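Local coordinates for anthranilate synthase component I (Streptococcus pneumoniae serotype 4, PDB 5KCK), which belongs to the chorismate-binding enzyme family, as the first component of anthranilate synthase, at residues A[193-205]-A[427-440]. Sequence-based numbering, arbitrary orientation.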
loop_
_atom_site.group_PDB
_atom_site.type_symbol
_atom_site.label_atom_id
_atom_site.label_comp_id
_atom_site.label_asym_id
_atom_site.label_seq_id
_atom_site.Cartn_x
_atom_site.Cartn_y
_atom_site.Cartn_z
ATOM N N PHE A 193 13.752 -38.512 -13.382
ATOM C CA PHE A 193 14.328 -37.391 -12.644
ATOM C C PHE A 193 15.144 -37.886 -11.459
ATOM O O PHE A 193 16.228 -37.363 -11.179
ATOM C CB PHE A 193 13.237 -36.430 -12.167
ATOM C CG PHE A 193 13.775 -35.211 -11.463
ATOM C CD1 PHE A 193 14.390 -34.192 -12.180
ATOM C CD2 PHE A 193 13.682 -35.090 -10.083
ATOM C CE1 PHE A 193 14.897 -33.067 -11.536
ATOM C CE2 PHE A 193 14.186 -33.975 -9.433
ATOM C CZ PHE A 193 14.792 -32.958 -10.163
ATOM N N GLU A 194 14.642 -38.901 -10.753
ATOM C CA GLU A 194 15.387 -39.428 -9.618
ATOM C C GLU A 194 16.690 -40.074 -10.064
ATOM O O GLU A 194 17.685 -40.022 -9.336
ATOM C CB GLU A 194 14.512 -40.408 -8.839
ATOM C CG GLU A 194 13.249 -39.758 -8.285
ATOM C CD GLU A 194 12.354 -40.731 -7.547
ATOM O OE1 GLU A 194 12.482 -40.834 -6.310
ATOM O OE2 GLU A 194 11.524 -41.394 -8.204
ATOM N N GLY A 195 16.713 -40.657 -11.264
ATOM C CA GLY A 195 17.968 -41.148 -11.812
ATOM C C GLY A 195 18.940 -40.033 -12.162
ATOM O O GLY A 195 20.154 -40.189 -12.006
HETATM N N MSE A 196 18.430 -38.905 -12.651
HETATM C CA MSE A 196 19.281 -37.744 -12.929
HETATM C C MSE A 196 19.895 -37.199 -11.647
HETATM O O MSE A 196 21.086 -36.908 -11.605
HETATM C CB MSE A 196 18.504 -36.623 -13.616
HETATM C CG MSE A 196 17.901 -36.971 -14.955
HETATM SE SE MSE A 196 16.722 -35.523 -15.542
HETATM C CE MSE A 196 15.942 -36.382 -17.108
ATOM N N VAL A 197 19.061 -37.039 -10.614
ATOM C CA VAL A 197 19.555 -36.635 -9.300
ATOM C C VAL A 197 20.663 -37.576 -8.845
ATOM O O VAL A 197 21.720 -37.141 -8.372
ATOM C CB VAL A 197 18.405 -36.594 -8.279
ATOM C CG1 VAL A 197 18.949 -36.315 -6.878
ATOM C CG2 VAL A 197 17.372 -35.556 -8.685
ATOM N N GLU A 198 20.439 -38.885 -9.003
ATOM C CA GLU A 198 21.433 -39.873 -8.594
ATOM C C GLU A 198 22.739 -39.692 -9.359
ATOM O O GLU A 198 23.827 -39.730 -8.773
ATOM C CB GLU A 198 20.874 -41.285 -8.800
ATOM C CG GLU A 198 21.920 -42.394 -8.726
ATOM C CD GLU A 198 22.215 -43.037 -10.080
ATOM O OE1 GLU A 198 21.397 -42.878 -11.015
ATOM O OE2 GLU A 198 23.267 -43.704 -10.207
ATOM N N THR A 199 22.645 -39.503 -10.677
ATOM C CA THR A 199 23.835 -39.310 -11.499
ATOM C C THR A 199 24.611 -38.076 -11.055
ATOM O O THR A 199 25.835 -38.123 -10.882
ATOM C CB THR A 199 23.425 -39.196 -12.969
ATOM O OG1 THR A 199 22.689 -40.364 -13.348
ATOM C CG2 THR A 199 24.637 -39.059 -13.864
ATOM N N ALA A 200 23.905 -36.960 -10.853
ATOM C CA ALA A 200 24.552 -35.741 -10.384
ATOM C C ALA A 200 25.124 -35.925 -8.985
ATOM O O ALA A 200 26.243 -35.476 -8.702
ATOM C CB ALA A 200 23.564 -34.572 -10.411
ATOM N N ARG A 201 24.378 -36.590 -8.099
ATOM C CA ARG A 201 24.885 -36.845 -6.754
ATOM C C ARG A 201 26.205 -37.606 -6.807
ATOM O O ARG A 201 27.169 -37.242 -6.128
ATOM C CB ARG A 201 23.856 -37.617 -5.927
ATOM C CG ARG A 201 24.167 -37.630 -4.436
ATOM C CD ARG A 201 23.383 -38.687 -3.680
ATOM N NE ARG A 201 23.785 -40.030 -4.076
ATOM C CZ ARG A 201 22.976 -40.919 -4.644
ATOM N NH1 ARG A 201 21.705 -40.618 -4.872
ATOM N NH2 ARG A 201 23.441 -42.116 -4.976
ATOM N N ASP A 202 26.272 -38.651 -7.637
ATOM C CA ASP A 202 27.486 -39.452 -7.723
ATOM C C ASP A 202 28.657 -38.636 -8.251
ATOM O O ASP A 202 29.791 -38.804 -7.785
ATOM C CB ASP A 202 27.254 -40.677 -8.605
ATOM C CG ASP A 202 26.394 -41.722 -7.930
ATOM O OD1 ASP A 202 26.175 -41.606 -6.704
ATOM O OD2 ASP A 202 25.948 -42.664 -8.623
ATOM N N LEU A 203 28.410 -37.765 -9.235
ATOM C CA LEU A 203 29.474 -36.896 -9.732
ATOM C C LEU A 203 30.023 -36.019 -8.619
ATOM O O LEU A 203 31.242 -35.869 -8.478
ATOM C CB LEU A 203 28.963 -36.029 -10.877
ATOM C CG LEU A 203 28.669 -36.727 -12.201
ATOM C CD1 LEU A 203 27.829 -35.822 -13.087
ATOM C CD2 LEU A 203 29.969 -37.095 -12.881
ATOM N N ILE A 204 29.132 -35.441 -7.811
ATOM C CA ILE A 204 29.544 -34.609 -6.686
ATOM C C ILE A 204 30.389 -35.412 -5.702
ATOM O O ILE A 204 31.406 -34.920 -5.193
ATOM C CB ILE A 204 28.299 -33.985 -6.022
ATOM C CG1 ILE A 204 27.634 -32.993 -6.984
ATOM C CG2 ILE A 204 28.645 -33.298 -4.711
ATOM C CD1 ILE A 204 26.271 -32.508 -6.537
ATOM N N ARG A 205 30.002 -36.666 -5.434
ATOM C CA ARG A 205 30.793 -37.511 -4.539
ATOM C C ARG A 205 32.180 -37.787 -5.114
ATOM O O ARG A 205 33.167 -37.846 -4.372
ATOM C CB ARG A 205 30.073 -38.832 -4.270
ATOM C CG ARG A 205 28.589 -38.705 -3.991
ATOM C CD ARG A 205 28.243 -38.884 -2.528
ATOM N NE ARG A 205 26.888 -39.401 -2.375
ATOM C CZ ARG A 205 26.370 -39.832 -1.229
ATOM N NH1 ARG A 205 27.098 -39.809 -0.120
ATOM N NH2 ARG A 205 25.124 -40.287 -1.193
ATOM N N ILE A 427 21.175 -30.001 -6.077
ATOM C CA ILE A 427 21.649 -31.326 -5.698
ATOM C C ILE A 427 23.010 -31.190 -5.034
ATOM O O ILE A 427 23.903 -30.502 -5.549
ATOM C CB ILE A 427 21.720 -32.252 -6.920
ATOM C CG1 ILE A 427 20.412 -32.193 -7.715
ATOM C CG2 ILE A 427 22.073 -33.679 -6.485
ATOM C CD1 ILE A 427 19.157 -32.399 -6.870
ATOM N N VAL A 428 23.165 -31.834 -3.879
ATOM C CA VAL A 428 24.432 -31.852 -3.158
ATOM C C VAL A 428 24.785 -33.297 -2.833
ATOM O O VAL A 428 24.107 -34.231 -3.277
ATOM C CB VAL A 428 24.372 -30.990 -1.884
ATOM C CG1 VAL A 428 24.454 -29.528 -2.244
ATOM C CG2 VAL A 428 23.100 -31.284 -1.098
ATOM N N TYR A 429 25.844 -33.491 -2.045
ATOM C CA TYR A 429 26.397 -34.829 -1.883
ATOM C C TYR A 429 25.463 -35.753 -1.107
ATOM O O TYR A 429 25.472 -36.967 -1.336
ATOM C CB TYR A 429 27.767 -34.746 -1.210
ATOM C CG TYR A 429 27.736 -34.468 0.276
ATOM C CD1 TYR A 429 27.725 -33.167 0.760
ATOM C CD2 TYR A 429 27.740 -35.512 1.197
ATOM C CE1 TYR A 429 27.708 -32.912 2.120
ATOM C CE2 TYR A 429 27.719 -35.267 2.555
ATOM C CZ TYR A 429 27.707 -33.967 3.012
ATOM O OH TYR A 429 27.690 -33.728 4.369
ATOM N N ASP A 430 24.651 -35.212 -0.196
ATOM C CA ASP A 430 23.723 -36.013 0.597
ATOM C C ASP A 430 22.266 -35.795 0.185
ATOM O O ASP A 430 21.363 -35.884 1.020
ATOM C CB ASP A 430 23.909 -35.729 2.088
ATOM C CG ASP A 430 23.694 -34.266 2.447
ATOM O OD1 ASP A 430 23.825 -33.398 1.555
ATOM O OD2 ASP A 430 23.406 -33.986 3.634
ATOM N N SER A 431 22.017 -35.522 -1.095
ATOM C CA SER A 431 20.650 -35.336 -1.564
ATOM C C SER A 431 19.903 -36.666 -1.591
ATOM O O SER A 431 20.464 -37.708 -1.940
ATOM C CB SER A 431 20.633 -34.703 -2.963
ATOM O OG SER A 431 20.803 -33.294 -2.913
ATOM N N ILE A 432 18.629 -36.624 -1.215
ATOM C CA ILE A 432 17.722 -37.761 -1.342
ATOM C C ILE A 432 16.851 -37.517 -2.564
ATOM O O ILE A 432 16.130 -36.513 -2.631
ATOM C CB ILE A 432 16.865 -37.941 -0.083
ATOM C CG1 ILE A 432 17.758 -38.085 1.148
ATOM C CG2 ILE A 432 15.935 -39.138 -0.237
ATOM C CD1 ILE A 432 17.040 -37.804 2.443
ATOM N N ALA A 433 16.907 -38.440 -3.526
ATOM C CA ALA A 433 16.309 -38.193 -4.835
ATOM C C ALA A 433 14.806 -37.962 -4.731
ATOM O O ALA A 433 14.254 -37.104 -5.431
ATOM C CB ALA A 433 16.611 -39.362 -5.771
ATOM N N GLN A 434 14.131 -38.719 -3.863
ATOM C CA GLN A 434 12.687 -38.575 -3.702
ATOM C C GLN A 434 12.329 -37.213 -3.122
ATOM O O GLN A 434 11.356 -36.584 -3.558
ATOM C CB GLN A 434 12.147 -39.699 -2.812
ATOM C CG GLN A 434 10.668 -39.588 -2.489
ATOM C CD GLN A 434 9.788 -39.724 -3.718
ATOM O OE1 GLN A 434 10.023 -40.576 -4.576
ATOM N NE2 GLN A 434 8.767 -38.879 -3.811
ATOM N N ASN A 435 13.099 -36.743 -2.137
ATOM C CA ASN A 435 12.858 -35.417 -1.576
ATOM C C ASN A 435 13.030 -34.329 -2.629
ATOM O O ASN A 435 12.263 -33.362 -2.663
ATOM C CB ASN A 435 13.795 -35.162 -0.397
ATOM C CG ASN A 435 13.535 -36.091 0.765
ATOM O OD1 ASN A 435 12.768 -37.048 0.650
ATOM N ND2 ASN A 435 14.183 -35.822 1.896
ATOM N N GLU A 436 14.028 -34.469 -3.501
ATOM C CA GLU A 436 14.277 -33.436 -4.497
ATOM C C GLU A 436 13.264 -33.476 -5.636
ATOM O O GLU A 436 12.961 -32.432 -6.227
ATOM C CB GLU A 436 15.702 -33.568 -5.035
ATOM C CG GLU A 436 16.768 -33.706 -3.953
ATOM C CD GLU A 436 17.054 -32.419 -3.177
ATOM O OE1 GLU A 436 18.214 -32.255 -2.726
ATOM O OE2 GLU A 436 16.142 -31.578 -3.006
ATOM N N TYR A 437 12.739 -34.657 -5.970
ATOM C CA TYR A 437 11.610 -34.712 -6.890
ATOM C C TYR A 437 10.413 -33.969 -6.315
ATOM O O TYR A 437 9.757 -33.188 -7.017
ATOM C CB TYR A 437 11.239 -36.164 -7.196
ATOM C CG TYR A 437 9.861 -36.314 -7.795
ATOM C CD1 TYR A 437 9.636 -36.054 -9.138
ATOM C CD2 TYR A 437 8.780 -36.714 -7.013
ATOM C CE1 TYR A 437 8.373 -36.188 -9.693
ATOM C CE2 TYR A 437 7.522 -36.851 -7.553
ATOM C CZ TYR A 437 7.320 -36.588 -8.893
ATOM O OH TYR A 437 6.061 -36.725 -9.429
ATOM N N GLN A 438 10.129 -34.188 -5.025
ATOM C CA GLN A 438 9.008 -33.518 -4.374
ATOM C C GLN A 438 9.233 -32.015 -4.294
ATOM O O GLN A 438 8.350 -31.227 -4.653
ATOM C CB GLN A 438 8.794 -34.097 -2.979
ATOM C CG GLN A 438 7.334 -34.207 -2.588
ATOM C CD GLN A 438 6.549 -35.116 -3.521
ATOM O OE1 GLN A 438 6.790 -36.326 -3.585
ATOM N NE2 GLN A 438 5.607 -34.533 -4.255
ATOM N N GLU A 439 10.407 -31.598 -3.811
ATOM C CA GLU A 439 10.721 -30.177 -3.736
ATOM C C GLU A 439 10.487 -29.498 -5.077
ATOM O O GLU A 439 9.996 -28.365 -5.144
ATOM C CB GLU A 439 12.174 -29.994 -3.291
ATOM C CG GLU A 439 12.624 -28.550 -3.204
ATOM C CD GLU A 439 11.933 -27.793 -2.085
ATOM O OE1 GLU A 439 11.423 -28.444 -1.141
ATOM O OE2 GLU A 439 11.897 -26.544 -2.153
ATOM N N THR A 440 10.806 -30.199 -6.158
ATOM C CA THR A 440 10.724 -29.612 -7.485
ATOM C C THR A 440 9.275 -29.438 -7.940
ATOM O O THR A 440 8.909 -28.389 -8.484
ATOM C CB THR A 440 11.527 -30.487 -8.445
ATOM O OG1 THR A 440 12.808 -29.885 -8.673
ATOM C CG2 THR A 440 10.806 -30.675 -9.740
#
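Val197 meets Ile427 at about a right angle, its CG1 3.9 Å from the Ile427 CD1 methyl and also resting against the backbone of Ala433. One turn back along 193-205, Glu194 CB sits 3.9 Å from Ala433 CB; the helix axes pass 9.0 Å apart at 121°. Glu194 OE1 and Gln434 OE1, 3.0 Å apart with their planes 89° to each other, are two acceptors and not hydrogen-bonded. With CG anti to the backbone N (chi1 -177°), the Phe193 ring reaches obliquely across to the second helix, CE2 3.7 Å from Tyr437 CA, while Val197 CG2 sits over one face, toward the rim. In this chorismate-binding-enzyme region, 193-205 packs on the type I beta turn Val428-Ser431, which leads from strand 418-427 into the helix starting at Ala433; Gln216 of strand 211-221 touches both Phe193 and Tyr437. Ser431 OG ties that turn, through Val428 N, to Glu436 OE1 in the helix's first turn. Farther along, Arg201 lays CG 3.4 Å from Tyr429 O and CD near Ser431 O. Ile204 pushes CD1 against the Ile427 carbonyl and CG2 onto Tyr429 CB. The Arg205 guanidinium lies flat over Tyr429 O, 2.9 Å from its plane, so its N-H groups point past that oxygen.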